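Local coordinates for DUF2520 domain-containing protein (Thermotoga maritima, PDB 2I76), which is of unknown function but binds NADPH and is probably an NADP-dependent dehydrogenase of the 6-phosphogluconate dehydrogenase-like type, at residues 86-98 with 152-164. Residues are numbered along the deposited sequence; the frame is centred on the assembly and turned at random.
Sequences VHCSGFLSSEIFK and IPSEKKKAYHLAA. With NDP (NADPH dihydro-nicotinamide-adenine-dinucleotide phosphate), chain C.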
ATOM      1  N   VAL A  86     -20.949  23.618   1.863  1.00 34.42           N
ATOM      2  CA  VAL A  86     -19.955  22.567   2.063  1.00 36.19           C
ATOM      3  C   VAL A  86     -19.534  21.866   0.764  1.00 36.06           C
ATOM      4  O   VAL A  86     -20.368  21.565  -0.102  1.00 37.44           O
ATOM      5  CB  VAL A  86     -20.481  21.462   3.052  1.00 37.25           C
ATOM      6  CG1 VAL A  86     -21.036  22.093   4.328  1.00 37.31           C
ATOM      7  CG2 VAL A  86     -21.561  20.629   2.382  1.00 36.73           C
ATOM      8  N   HIS A  87     -18.236  21.625   0.615  1.00 34.26           N
ATOM      9  CA  HIS A  87     -17.751  20.896  -0.549  1.00 33.54           C
ATOM     10  C   HIS A  87     -16.956  19.713  -0.006  1.00 33.82           C
ATOM     11  O   HIS A  87     -16.684  19.625   1.198  1.00 33.88           O
ATOM     12  CB  HIS A  87     -16.897  21.771  -1.479  1.00 31.91           C
ATOM     13  CG  HIS A  87     -15.662  22.315  -0.841  1.00 31.50           C
ATOM     14  ND1 HIS A  87     -14.625  21.513  -0.426  1.00 31.62           N
ATOM     15  CD2 HIS A  87     -15.309  23.583  -0.525  1.00 31.40           C
ATOM     16  CE1 HIS A  87     -13.686  22.262   0.125  1.00 31.44           C
ATOM     17  NE2 HIS A  87     -14.076  23.521   0.077  1.00 30.46           N
ATOM     18  N   CYS A  88     -16.589  18.795  -0.887  1.00 33.84           N
ATOM     19  CA  CYS A  88     -15.878  17.603  -0.451  1.00 32.15           C
ATOM     20  C   CYS A  88     -14.448  17.544  -0.955  1.00 30.71           C
ATOM     21  O   CYS A  88     -13.831  16.483  -0.969  1.00 32.63           O
ATOM     22  CB  CYS A  88     -16.652  16.374  -0.924  1.00 31.60           C
ATOM     23  SG  CYS A  88     -18.458  16.626  -0.905  1.00 28.76           S
ATOM     24  N   SER A  89     -13.913  18.686  -1.363  1.00 29.52           N
ATOM     25  CA  SER A  89     -12.554  18.729  -1.870  1.00 28.59           C
ATOM     26  C   SER A  89     -11.541  18.246  -0.844  1.00 28.22           C
ATOM     27  O   SER A  89     -11.579  18.662   0.331  1.00 26.49           O
ATOM     28  CB  SER A  89     -12.189  20.150  -2.286  1.00 27.92           C
ATOM     29  OG  SER A  89     -10.794  20.262  -2.489  1.00 24.82           O
ATOM     30  N   GLY A  90     -10.638  17.370  -1.300  1.00 27.11           N
ATOM     31  CA  GLY A  90      -9.585  16.852  -0.440  1.00 24.89           C
ATOM     32  C   GLY A  90      -8.432  17.842  -0.344  1.00 22.88           C
ATOM     33  O   GLY A  90      -7.628  17.828   0.588  1.00 21.01           O
ATOM     34  N   PHE A  91      -8.354  18.729  -1.323  1.00 21.28           N
ATOM     35  CA  PHE A  91      -7.297  19.713  -1.323  1.00 21.00           C
ATOM     36  C   PHE A  91      -7.811  21.053  -0.844  1.00 21.40           C
ATOM     37  O   PHE A  91      -7.316  21.602   0.139  1.00 20.70           O
ATOM     38  CB  PHE A  91      -6.725  19.867  -2.724  1.00 20.82           C
ATOM     39  CG  PHE A  91      -5.609  20.858  -2.808  1.00 21.97           C
ATOM     40  CD1 PHE A  91      -4.402  20.620  -2.149  1.00 21.73           C
ATOM     41  CD2 PHE A  91      -5.767  22.043  -3.531  1.00 22.24           C
ATOM     42  CE1 PHE A  91      -3.368  21.540  -2.214  1.00 22.01           C
ATOM     43  CE2 PHE A  91      -4.740  22.969  -3.605  1.00 21.54           C
ATOM     44  CZ  PHE A  91      -3.537  22.720  -2.941  1.00 22.87           C
ATOM     45  N   LEU A  92      -8.816  21.564  -1.554  1.00 21.75           N
ATOM     46  CA  LEU A  92      -9.423  22.858  -1.254  1.00 22.31           C
ATOM     47  C   LEU A  92     -10.089  22.892   0.114  1.00 24.38           C
ATOM     48  O   LEU A  92     -10.527  21.861   0.641  1.00 24.81           O
ATOM     49  CB  LEU A  92     -10.440  23.236  -2.343  1.00 21.70           C
ATOM     50  CG  LEU A  92      -9.889  23.476  -3.757  1.00 21.34           C
ATOM     51  CD1 LEU A  92     -11.001  23.436  -4.802  1.00 19.88           C
ATOM     52  CD2 LEU A  92      -9.156  24.798  -3.782  1.00 18.27           C
ATOM     53  N   SER A  93     -10.165  24.095   0.678  1.00 25.56           N
ATOM     54  CA  SER A  93     -10.748  24.317   1.993  1.00 26.30           C
ATOM     55  C   SER A  93     -12.121  24.972   1.922  1.00 27.66           C
ATOM     56  O   SER A  93     -12.460  25.636   0.940  1.00 25.80           O
ATOM     57  CB  SER A  93      -9.816  25.210   2.809  1.00 26.84           C
ATOM     58  OG  SER A  93     -10.291  25.369   4.127  1.00 31.43           O
ATOM     59  N   SER A  94     -12.909  24.771   2.972  1.00 30.34           N
ATOM     60  CA  SER A  94     -14.232  25.379   3.065  1.00 34.07           C
ATOM     61  C   SER A  94     -14.073  26.881   2.820  1.00 38.34           C
ATOM     62  O   SER A  94     -14.831  27.487   2.057  1.00 41.31           O
ATOM     63  CB  SER A  94     -14.799  25.180   4.463  1.00 33.73           C
ATOM     64  OG  SER A  94     -13.977  25.830   5.427  1.00 31.94           O
ATOM     65  N   GLU A  95     -13.080  27.468   3.494  1.00 39.74           N
ATOM     66  CA  GLU A  95     -12.769  28.887   3.389  1.00 39.66           C
ATOM     67  C   GLU A  95     -12.781  29.437   1.975  1.00 39.26           C
ATOM     68  O   GLU A  95     -12.857  30.648   1.783  1.00 39.98           O
ATOM     69  CB  GLU A  95     -11.401  29.173   4.000  1.00 41.47           C
ATOM     70  CG  GLU A  95     -11.430  29.476   5.483  1.00 45.52           C
ATOM     71  CD  GLU A  95     -10.048  29.781   6.027  1.00 47.08           C
ATOM     72  OE1 GLU A  95      -9.324  30.567   5.379  1.00 48.45           O
ATOM     73  OE2 GLU A  95      -9.691  29.243   7.099  1.00 49.00           O
ATOM     74  N   ILE A  96     -12.691  28.569   0.979  1.00 38.72           N
ATOM     75  CA  ILE A  96     -12.696  29.057  -0.388  1.00 40.11           C
ATOM     76  C   ILE A  96     -14.046  29.718  -0.684  1.00 39.29           C
ATOM     77  O   ILE A  96     -14.188  30.447  -1.664  1.00 39.16           O
ATOM     78  CB  ILE A  96     -12.426  27.908  -1.394  1.00 40.35           C
ATOM     79  CG1 ILE A  96     -12.230  28.485  -2.800  1.00 41.61           C
ATOM     80  CG2 ILE A  96     -13.568  26.907  -1.375  1.00 41.00           C
ATOM     81  CD1 ILE A  96     -11.923  27.442  -3.872  1.00 41.83           C
ATOM     82  N   PHE A  97     -15.018  29.477   0.196  1.00 39.16           N
ATOM     83  CA  PHE A  97     -16.381  30.008   0.065  1.00 37.69           C
ATOM     84  C   PHE A  97     -16.536  31.439   0.569  1.00 38.29           C
ATOM     85  O   PHE A  97     -17.471  32.140   0.186  1.00 37.70           O
ATOM     86  CB  PHE A  97     -17.378  29.108   0.820  1.00 34.67           C
ATOM     87  CG  PHE A  97     -17.797  27.874   0.062  1.00 30.40           C
ATOM     88  CD1 PHE A  97     -18.077  26.690   0.738  1.00 29.16           C
ATOM     89  CD2 PHE A  97     -17.955  27.901  -1.312  1.00 28.92           C
ATOM     90  CE1 PHE A  97     -18.510  25.547   0.052  1.00 27.76           C
ATOM     91  CE2 PHE A  97     -18.387  26.762  -2.002  1.00 28.55           C
ATOM     92  CZ  PHE A  97     -18.664  25.585  -1.313  1.00 26.36           C
ATOM     93  N   LYS A  98     -15.627  31.866   1.435  1.00 40.35           N
ATOM     94  CA  LYS A  98     -15.680  33.215   1.994  1.00 42.89           C
ATOM     95  C   LYS A  98     -17.113  33.645   2.349  1.00 44.37           C
ATOM     96  O   LYS A  98     -17.670  34.563   1.742  1.00 44.84           O
ATOM     97  CB  LYS A  98     -15.062  34.210   1.008  1.00 41.88           C
ATOM     98  CG  LYS A  98     -13.585  33.998   0.764  1.00 40.74           C
ATOM     99  CD  LYS A  98     -12.751  34.503   1.923  1.00 41.39           C
ATOM    100  CE  LYS A  98     -11.254  34.278   1.662  1.00 42.93           C
ATOM    101  NZ  LYS A  98     -10.352  35.157   2.488  1.00 41.19           N
ATOM    102  N   ILE A 152      -9.777  19.047  11.004  1.00 35.58           N
ATOM    103  CA  ILE A 152      -8.473  19.593  10.683  1.00 36.50           C
ATOM    104  C   ILE A 152      -8.618  21.083  10.391  1.00 36.23           C
ATOM    105  O   ILE A 152      -9.573  21.499   9.748  1.00 37.64           O
ATOM    106  CB  ILE A 152      -7.883  18.831   9.455  1.00 36.28           C
ATOM    107  CG1 ILE A 152      -6.936  19.725   8.670  1.00 38.48           C
ATOM    108  CG2 ILE A 152      -8.990  18.354   8.536  1.00 34.26           C
ATOM    109  CD1 ILE A 152      -6.425  19.070   7.411  1.00 40.14           C
ATOM    110  N   PRO A 153      -7.674  21.910  10.862  1.00 38.18           N
ATOM    111  CA  PRO A 153      -7.844  23.337  10.563  1.00 40.46           C
ATOM    112  C   PRO A 153      -7.821  23.594   9.061  1.00 43.06           C
ATOM    113  O   PRO A 153      -7.226  22.818   8.304  1.00 43.87           O
ATOM    114  CB  PRO A 153      -6.664  23.984  11.285  1.00 39.13           C
ATOM    115  CG  PRO A 153      -5.598  22.914  11.201  1.00 37.59           C
ATOM    116  CD  PRO A 153      -6.375  21.652  11.515  1.00 37.45           C
ATOM    117  N   SER A 154      -8.470  24.676   8.632  1.00 45.15           N
ATOM    118  CA  SER A 154      -8.504  25.035   7.210  1.00 46.71           C
ATOM    119  C   SER A 154      -7.101  25.336   6.664  1.00 47.86           C
ATOM    120  O   SER A 154      -6.833  25.182   5.464  1.00 47.37           O
ATOM    121  CB  SER A 154      -9.396  26.261   6.985  1.00 47.37           C
ATOM    122  OG  SER A 154     -10.768  25.948   7.129  1.00 47.70           O
ATOM    123  N   GLU A 155      -6.211  25.769   7.549  1.00 47.54           N
ATOM    124  CA  GLU A 155      -4.853  26.098   7.145  1.00 47.75           C
ATOM    125  C   GLU A 155      -3.906  24.891   7.189  1.00 45.38           C
ATOM    126  O   GLU A 155      -2.683  25.033   7.296  1.00 44.75           O
ATOM    127  CB  GLU A 155      -4.344  27.258   8.014  1.00 50.65           C
ATOM    128  CG  GLU A 155      -4.836  27.196   9.449  1.00 54.65           C
ATOM    129  CD  GLU A 155      -3.876  26.459  10.361  1.00 56.78           C
ATOM    130  OE1 GLU A 155      -4.344  25.826  11.339  1.00 57.20           O
ATOM    131  OE2 GLU A 155      -2.652  26.529  10.103  1.00 56.67           O
ATOM    132  N   LYS A 156      -4.487  23.700   7.084  1.00 43.26           N
ATOM    133  CA  LYS A 156      -3.713  22.469   7.101  1.00 42.02           C
ATOM    134  C   LYS A 156      -4.296  21.409   6.168  1.00 40.23           C
ATOM    135  O   LYS A 156      -3.916  20.242   6.221  1.00 40.41           O
ATOM    136  CB  LYS A 156      -3.647  21.916   8.526  1.00 41.95           C
ATOM    137  CG  LYS A 156      -2.835  22.750   9.494  1.00 41.34           C
ATOM    138  CD  LYS A 156      -1.426  22.952   8.996  1.00 41.38           C
ATOM    139  CE  LYS A 156      -0.547  23.431  10.123  1.00 42.94           C
ATOM    140  NZ  LYS A 156      -0.670  22.521  11.322  1.00 42.69           N
ATOM    141  N   LYS A 157      -5.210  21.816   5.303  1.00 40.15           N
ATOM    142  CA  LYS A 157      -5.844  20.886   4.385  1.00 39.93           C
ATOM    143  C   LYS A 157      -4.890  20.436   3.280  1.00 39.93           C
ATOM    144  O   LYS A 157      -5.040  19.333   2.738  1.00 39.21           O
ATOM    145  CB  LYS A 157      -7.099  21.530   3.796  1.00 40.32           C
ATOM    146  CG  LYS A 157      -8.073  20.539   3.207  1.00 38.91           C
ATOM    147  CD  LYS A 157      -9.488  21.061   3.282  1.00 37.40           C
ATOM    148  CE  LYS A 157     -10.479  20.031   2.762  1.00 37.50           C
ATOM    149  NZ  LYS A 157     -10.283  18.720   3.421  1.00 35.88           N
ATOM    150  N   LYS A 158      -3.916  21.292   2.950  1.00 40.40           N
ATOM    151  CA  LYS A 158      -2.904  20.977   1.930  1.00 38.86           C
ATOM    152  C   LYS A 158      -1.981  19.875   2.439  1.00 36.09           C
ATOM    153  O   LYS A 158      -1.527  19.033   1.670  1.00 35.03           O
ATOM    154  CB  LYS A 158      -2.067  22.209   1.580  1.00 41.67           C
ATOM    155  CG  LYS A 158      -2.762  23.181   0.643  1.00 45.88           C
ATOM    156  CD  LYS A 158      -1.870  24.356   0.245  1.00 48.20           C
ATOM    157  CE  LYS A 158      -1.489  25.216   1.450  1.00 50.36           C
ATOM    158  NZ  LYS A 158      -0.832  26.505   1.063  1.00 50.41           N
ATOM    159  N   ALA A 159      -1.694  19.898   3.736  1.00 34.10           N
ATOM    160  CA  ALA A 159      -0.860  18.868   4.341  1.00 33.64           C
ATOM    161  C   ALA A 159      -1.641  17.567   4.233  1.00 32.55           C
ATOM    162  O   ALA A 159      -1.149  16.566   3.704  1.00 33.87           O
ATOM    163  CB  ALA A 159      -0.600  19.189   5.797  1.00 33.85           C
ATOM    164  N   TYR A 160      -2.869  17.608   4.739  1.00 30.22           N
ATOM    165  CA  TYR A 160      -3.791  16.479   4.729  1.00 27.91           C
ATOM    166  C   TYR A 160      -3.865  15.822   3.351  1.00 27.52           C
ATOM    167  O   TYR A 160      -3.668  14.613   3.214  1.00 26.68           O
ATOM    168  CB  TYR A 160      -5.152  16.999   5.147  1.00 25.93           C
ATOM    169  CG  TYR A 160      -6.337  16.112   4.879  1.00 24.30           C
ATOM    170  CD1 TYR A 160      -6.811  15.227   5.854  1.00 24.13           C
ATOM    171  CD2 TYR A 160      -7.083  16.266   3.708  1.00 23.46           C
ATOM    172  CE1 TYR A 160      -8.021  14.534   5.678  1.00 23.40           C
ATOM    173  CE2 TYR A 160      -8.281  15.583   3.520  1.00 22.96           C
ATOM    174  CZ  TYR A 160      -8.749  14.726   4.509  1.00 23.68           C
ATOM    175  OH  TYR A 160      -9.965  14.111   4.336  1.00 25.32           O
ATOM    176  N   HIS A 161      -4.148  16.621   2.328  1.00 27.77           N
ATOM    177  CA  HIS A 161      -4.235  16.087   0.973  1.00 27.34           C
ATOM    178  C   HIS A 161      -2.900  15.453   0.571  1.00 26.25           C
ATOM    179  O   HIS A 161      -2.869  14.360  -0.004  1.00 25.37           O
ATOM    180  CB  HIS A 161      -4.624  17.193  -0.023  1.00 27.64           C
ATOM    181  CG  HIS A 161      -4.728  16.719  -1.443  1.00 29.66           C
ATOM    182  ND1 HIS A 161      -5.507  15.642  -1.816  1.00 30.59           N
ATOM    183  CD2 HIS A 161      -4.146  17.173  -2.581  1.00 29.80           C
ATOM    184  CE1 HIS A 161      -5.400  15.451  -3.121  1.00 30.34           C
ATOM    185  NE2 HIS A 161      -4.580  16.366  -3.609  1.00 30.45           N
ATOM    186  N   LEU A 162      -1.799  16.141   0.879  1.00 26.05           N
ATOM    187  CA  LEU A 162      -0.464  15.638   0.566  1.00 25.15           C
ATOM    188  C   LEU A 162      -0.422  14.175   1.018  1.00 25.20           C
ATOM    189  O   LEU A 162      -0.143  13.271   0.229  1.00 26.15           O
ATOM    190  CB  LEU A 162       0.597  16.447   1.320  1.00 24.07           C
ATOM    191  CG  LEU A 162       1.994  16.554   0.697  1.00 24.51           C
ATOM    192  CD1 LEU A 162       2.950  17.100   1.743  1.00 22.40           C
ATOM    193  CD2 LEU A 162       2.472  15.197   0.200  1.00 23.65           C
ATOM    194  N   ALA A 163      -0.734  13.960   2.294  1.00 23.96           N
ATOM    195  CA  ALA A 163      -0.745  12.633   2.887  1.00 23.49           C
ATOM    196  C   ALA A 163      -1.505  11.632   2.023  1.00 23.50           C
ATOM    197  O   ALA A 163      -0.988  10.562   1.703  1.00 24.88           O
ATOM    198  CB  ALA A 163      -1.363  12.695   4.301  1.00 21.22           C
ATOM    199  N   ALA A 164      -2.729  11.972   1.639  1.00 23.16           N
ATOM    200  CA  ALA A 164      -3.524  11.057   0.828  1.00 22.67           C
ATOM    201  C   ALA A 164      -2.784  10.686  -0.454  1.00 20.41           C
ATOM    202  O   ALA A 164      -2.826   9.538  -0.887  1.00 20.18           O
ATOM    203  CB  ALA A 164      -4.910  11.678   0.501  1.00 21.96           C
TER
HETATM  204  PA  NDP C 301     -17.625  14.567 -11.106  1.00 46.08           P
HETATM  205  O1A NDP C 301     -18.202  13.241 -11.086  1.00 46.39           O
HETATM  206  O2A NDP C 301     -16.756  15.069 -12.235  1.00 43.42           O
HETATM  207  O5B NDP C 301     -18.833  15.607 -10.879  1.00 43.42           O
HETATM  208  C5B NDP C 301     -19.821  15.669 -11.887  1.00 43.11           C
HETATM  209  C4B NDP C 301     -20.785  16.726 -11.414  1.00 42.82           C
HETATM  210  O4B NDP C 301     -20.031  17.994 -11.409  1.00 41.43           O
HETATM  211  C3B NDP C 301     -21.923  16.913 -12.328  1.00 42.67           C
HETATM  212  O3B NDP C 301     -23.092  17.192 -11.569  1.00 44.49           O
HETATM  213  C2B NDP C 301     -21.560  18.019 -13.212  1.00 44.53           C
HETATM  214  O2B NDP C 301     -22.542  18.709 -13.996  1.00 48.36           O
HETATM  215  C1B NDP C 301     -20.728  18.865 -12.311  1.00 42.53           C
HETATM  216  N9A NDP C 301     -19.796  19.681 -13.162  1.00 42.56           N
HETATM  217  C8A NDP C 301     -18.668  19.247 -13.915  1.00 41.81           C
HETATM  218  N7A NDP C 301     -18.102  20.256 -14.547  1.00 42.98           N
HETATM  219  C5A NDP C 301     -18.828  21.370 -14.250  1.00 43.65           C
HETATM  220  C6A NDP C 301     -18.737  22.763 -14.608  1.00 44.92           C
HETATM  221  N6A NDP C 301     -17.764  23.183 -15.436  1.00 45.17           N
HETATM  222  N1A NDP C 301     -19.666  23.662 -14.111  1.00 44.49           N
HETATM  223  C2A NDP C 301     -20.663  23.233 -13.264  1.00 43.17           C
HETATM  224  N3A NDP C 301     -20.830  21.941 -12.864  1.00 42.19           N
HETATM  225  C4A NDP C 301     -19.869  21.050 -13.388  1.00 43.24           C
HETATM  226  O3  NDP C 301     -16.892  14.849  -9.765  1.00 45.23           O
HETATM  227  PN  NDP C 301     -15.667  14.587  -8.692  1.00 45.23           P
HETATM  228  O1N NDP C 301     -14.647  14.941  -9.685  1.00 45.46           O
HETATM  229  O2N NDP C 301     -15.983  13.159  -8.354  1.00 43.24           O
HETATM  230  O5D NDP C 301     -15.555  15.387  -7.330  1.00 43.09           O
HETATM  231  C5D NDP C 301     -16.495  16.431  -6.951  1.00 38.62           C
HETATM  232  C4D NDP C 301     -16.039  16.937  -5.550  1.00 38.58           C
HETATM  233  O4D NDP C 301     -15.968  15.817  -4.660  1.00 39.71           O
HETATM  234  C3D NDP C 301     -14.648  17.576  -5.538  1.00 38.70           C
HETATM  235  O3D NDP C 301     -14.691  18.728  -4.691  1.00 35.53           O
HETATM  236  C2D NDP C 301     -13.717  16.471  -5.065  1.00 40.16           C
HETATM  237  O2D NDP C 301     -12.518  17.003  -4.524  1.00 43.84           O
HETATM  238  C1D NDP C 301     -14.663  15.708  -4.065  1.00 41.52           C
HETATM  239  N1N NDP C 301     -14.313  14.243  -3.871  1.00 43.32           N
HETATM  240  C2N NDP C 301     -14.358  13.328  -4.994  1.00 43.59           C
HETATM  241  C3N NDP C 301     -14.000  11.924  -4.708  1.00 44.18           C
HETATM  242  C7N NDP C 301     -14.014  10.916  -5.781  1.00 46.54           C
HETATM  243  O7N NDP C 301     -13.690   9.708  -5.602  1.00 47.36           O
HETATM  244  N7N NDP C 301     -14.384  11.262  -7.048  1.00 48.02           N
HETATM  245  C4N NDP C 301     -13.636  11.569  -3.376  1.00 42.97           C
HETATM  246  C5N NDP C 301     -13.599  12.462  -2.324  1.00 44.15           C
HETATM  247  C6N NDP C 301     -13.935  13.800  -2.564  1.00 43.68           C
HETATM  248  P2B NDP C 301     -24.057  18.421 -14.032  1.00 51.27           P
HETATM  249  O1X NDP C 301     -24.512  19.405 -15.019  1.00 52.61           O
HETATM  250  O2X NDP C 301     -24.644  18.667 -12.692  1.00 50.93           O
HETATM  251  O3X NDP C 301     -24.324  16.992 -14.488  1.00 50.87           O
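Phe-91 lies against the first turns of helix 157-168, next to His-161 and Lys-158. It belongs to the loop leaving strand 85-87, the fourth parallel strand of a Rossmann-type, NADPH-binding sheet; the helix leads away from that sheet into the helical part of the chain. Followed outward, Phe-91 begins with CB over one face of the His-161 imidazole, 4.0 Å from the ring centroid, a CH-pi contact offset toward the rim. With CG anti to the backbone N (chi1 -179°), the phenyl ring continues past the histidine, the two planes inclined at 65°. CD1 meets His-161 CD2 at 3.5 Å. Further out, CE1 lies 3.4 Å from CG of Lys-158, and CZ touches the same methylene, so this end of the ring meets the aliphatic part of Lys-158 obliquely. Glu-228 of the second subunit also packs on this ring, placing it close to the dimer interface.

The loop backbone turns its carbonyls to the helix. Gly-90 O lies in the plane of the Tyr-160 ring, at its edge, 3.5 Å from CD2; the hydroxyl of that tyrosine is hydrogen-bonded to ND1 of His-106. Lys-157 runs along the loop carbonyls, with CG 3.3 Å from Phe-91 O. A bend at its last torsion (chi4 52°) leaves NZ 3.4 Å from Ser-89 O, at a poor angle for a hydrogen bond.

At the far end, the hydroxyls of Ser-93, Ser-94 and Ser-154 gather round the carboxylate of Glu-129. Its OE2 is hydrogen-bonded to Ser-93 OG, and its OE1 to both Ser-94 OG and Ser-154 OG, tying the two segments together through a shared acid. At the cofactor end of the same loop, Cys-88 O comes within 3.1 Å of C6N on the nicotinamide ring.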